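Local coordinates for hypothetical protein PH1897 (Pyrococcus horikoshii, PDB 1VDW) that probably hydrolyses the phosphate at the 1-position of fructose 1,6-bisphosphate with the help of magnesium ions, as a homodimer of the inositol monophosphatase superfamily, at residues Lys44-Val49 and Asp84-Ser89. Sequence-based numbering, arbitrary orientation.
With EDO (1,2-ethanediol), chain C.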
# COMPACT_ATOMS: atom_id res chain seq x y z
N LYS A 44 5.80 -11.01 17.23
CA LYS A 44 5.19 -12.20 16.64
C LYS A 44 6.21 -13.13 16.01
O LYS A 44 7.37 -12.77 15.81
CB LYS A 44 4.14 -11.78 15.61
CG LYS A 44 2.95 -11.05 16.24
CD LYS A 44 1.97 -10.56 15.19
CE LYS A 44 0.80 -9.85 15.84
NZ LYS A 44 0.01 -10.75 16.72
N VAL A 45 5.77 -14.35 15.70
CA VAL A 45 6.65 -15.35 15.11
C VAL A 45 7.48 -14.82 13.94
O VAL A 45 8.70 -14.93 13.94
CB VAL A 45 5.86 -16.59 14.63
CG1 VAL A 45 6.76 -17.51 13.81
CG2 VAL A 45 5.31 -17.35 15.84
N VAL A 46 6.83 -14.21 12.95
CA VAL A 46 7.56 -13.70 11.80
C VAL A 46 8.63 -12.67 12.16
O VAL A 46 9.70 -12.64 11.54
CB VAL A 46 6.59 -13.11 10.74
CG1 VAL A 46 5.96 -11.83 11.25
CG2 VAL A 46 7.35 -12.87 9.44
N ASP A 47 8.37 -11.84 13.16
CA ASP A 47 9.34 -10.83 13.58
C ASP A 47 10.59 -11.50 14.14
O ASP A 47 11.72 -11.12 13.82
CB ASP A 47 8.77 -9.92 14.67
CG ASP A 47 7.51 -9.22 14.23
OD1 ASP A 47 7.52 -8.60 13.15
OD2 ASP A 47 6.51 -9.29 14.98
N LYS A 48 10.37 -12.51 14.99
CA LYS A 48 11.47 -13.23 15.62
C LYS A 48 12.28 -14.03 14.62
O LYS A 48 13.51 -14.06 14.70
CB LYS A 48 10.92 -14.16 16.71
CG LYS A 48 12.01 -14.91 17.47
CD LYS A 48 13.00 -13.96 18.13
CE LYS A 48 12.33 -13.05 19.15
NZ LYS A 48 13.33 -12.19 19.85
N VAL A 49 11.61 -14.68 13.68
CA VAL A 49 12.32 -15.45 12.68
C VAL A 49 13.16 -14.51 11.83
O VAL A 49 14.32 -14.80 11.53
CB VAL A 49 11.35 -16.24 11.77
CG1 VAL A 49 12.12 -16.94 10.66
CG2 VAL A 49 10.58 -17.27 12.59
N ASP A 84 16.51 -3.19 10.08
CA ASP A 84 15.12 -3.47 10.41
C ASP A 84 14.91 -4.80 9.68
O ASP A 84 14.75 -4.84 8.46
CB ASP A 84 14.16 -2.42 9.84
CG ASP A 84 12.72 -2.65 10.27
OD1 ASP A 84 12.46 -3.73 10.86
OD2 ASP A 84 11.86 -1.78 10.04
N PRO A 85 14.94 -5.92 10.43
CA PRO A 85 14.76 -7.27 9.87
C PRO A 85 13.49 -7.45 9.06
O PRO A 85 13.45 -8.21 8.09
CB PRO A 85 14.79 -8.16 11.11
CG PRO A 85 15.66 -7.40 12.06
CD PRO A 85 15.17 -5.98 11.88
N LEU A 86 12.43 -6.77 9.47
CA LEU A 86 11.16 -6.86 8.77
C LEU A 86 10.33 -5.62 9.01
O LEU A 86 9.72 -5.45 10.06
CB LEU A 86 10.36 -8.09 9.20
CG LEU A 86 8.97 -8.23 8.55
CD1 LEU A 86 9.12 -8.50 7.06
CD2 LEU A 86 8.20 -9.36 9.22
N ASP A 87 10.35 -4.73 8.02
CA ASP A 87 9.56 -3.51 8.07
C ASP A 87 8.22 -3.91 7.47
O ASP A 87 8.18 -4.57 6.44
CB ASP A 87 10.21 -2.43 7.21
CG ASP A 87 9.54 -1.08 7.39
OD1 ASP A 87 8.53 -1.00 8.12
OD2 ASP A 87 10.02 -0.10 6.80
N GLY A 88 7.13 -3.55 8.13
CA GLY A 88 5.81 -3.90 7.62
C GLY A 88 5.26 -5.17 8.24
O GLY A 88 4.56 -5.94 7.58
N SER A 89 5.54 -5.38 9.52
CA SER A 89 5.08 -6.56 10.24
C SER A 89 3.56 -6.74 10.21
O SER A 89 3.07 -7.82 9.88
CB SER A 89 5.56 -6.51 11.69
OG SER A 89 5.14 -7.67 12.39
C1 EDO C . 7.66 1.66 11.26
O1 EDO C . 7.40 0.27 11.46
C2 EDO C . 8.40 1.85 9.93
O2 EDO C . 7.60 1.36 8.84
O HOH W 1 9.69 -7.02 12.52
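Lys-44 is the N-cap of a helix whose first turn runs from Val-45. Facing it, the chain of Asp-84 to Ser-89 turns a corner at Pro-85, passes through a short strand and reaches Gly-88, the N-cap of a second helix. The backbones come nearest at Asp-47 and Leu-86, with their CA atoms 6.5 Å apart. Gly-88 has a positive phi, and a side chain there would jam against the carbonyl O of Asp-87.

Asp-47 carries the polar part. Its CG lies anti to the carbonyl carbon (chi1 -58°). Ser-89 OG, anti to its own backbone N, donates to the syn lone pair of Asp-47 OD1 at 2.7 Å. In relatives, the aspartate and hydroxyl residue that match Asp-47 and Ser-89 are thought to activate the attacking water. A water also donates to Asp-47 OD1, at 2.8 Å, and donates its other hydrogen to Leu-86 O. The second oxygen faces its own helix start. Lys-44 N donates to the anti lone pair of Asp-47 OD2 at 2.9 Å, so the side chain in the third helical position caps the N-H of the N-cap residue. This is one half of a capping box, the half made by the Asp-47 side chain. Both carboxylate oxygens are thus held, which fixes the rotation of the group. An alanine here would probably loosen both the helix start and the hold on Ser-89.

Beside this, Val-46 CG2 packs on Leu-86 CD2 at 3.6 Å, the two side chains crossing at about a right angle.

Asp-84 to Ser-89 spell the metal-binding signature of the family, and Asp-84, Leu-86 and Asp-87 are predicted magnesium ligands. Asp-87 OD1 accepts a hydrogen bond from O2 of an ethanediol, probably from the crystallisation liquor, at 2.6 Å.

Phe-92 and Ile-93 of helix 89-93 cover Val-46. Leu-86 also meets Ala-50 of helix 45-60 and Phe-17 of helix 3-20, while the backbone of Asp-84 pairs with Ser-102 of strand 100-107.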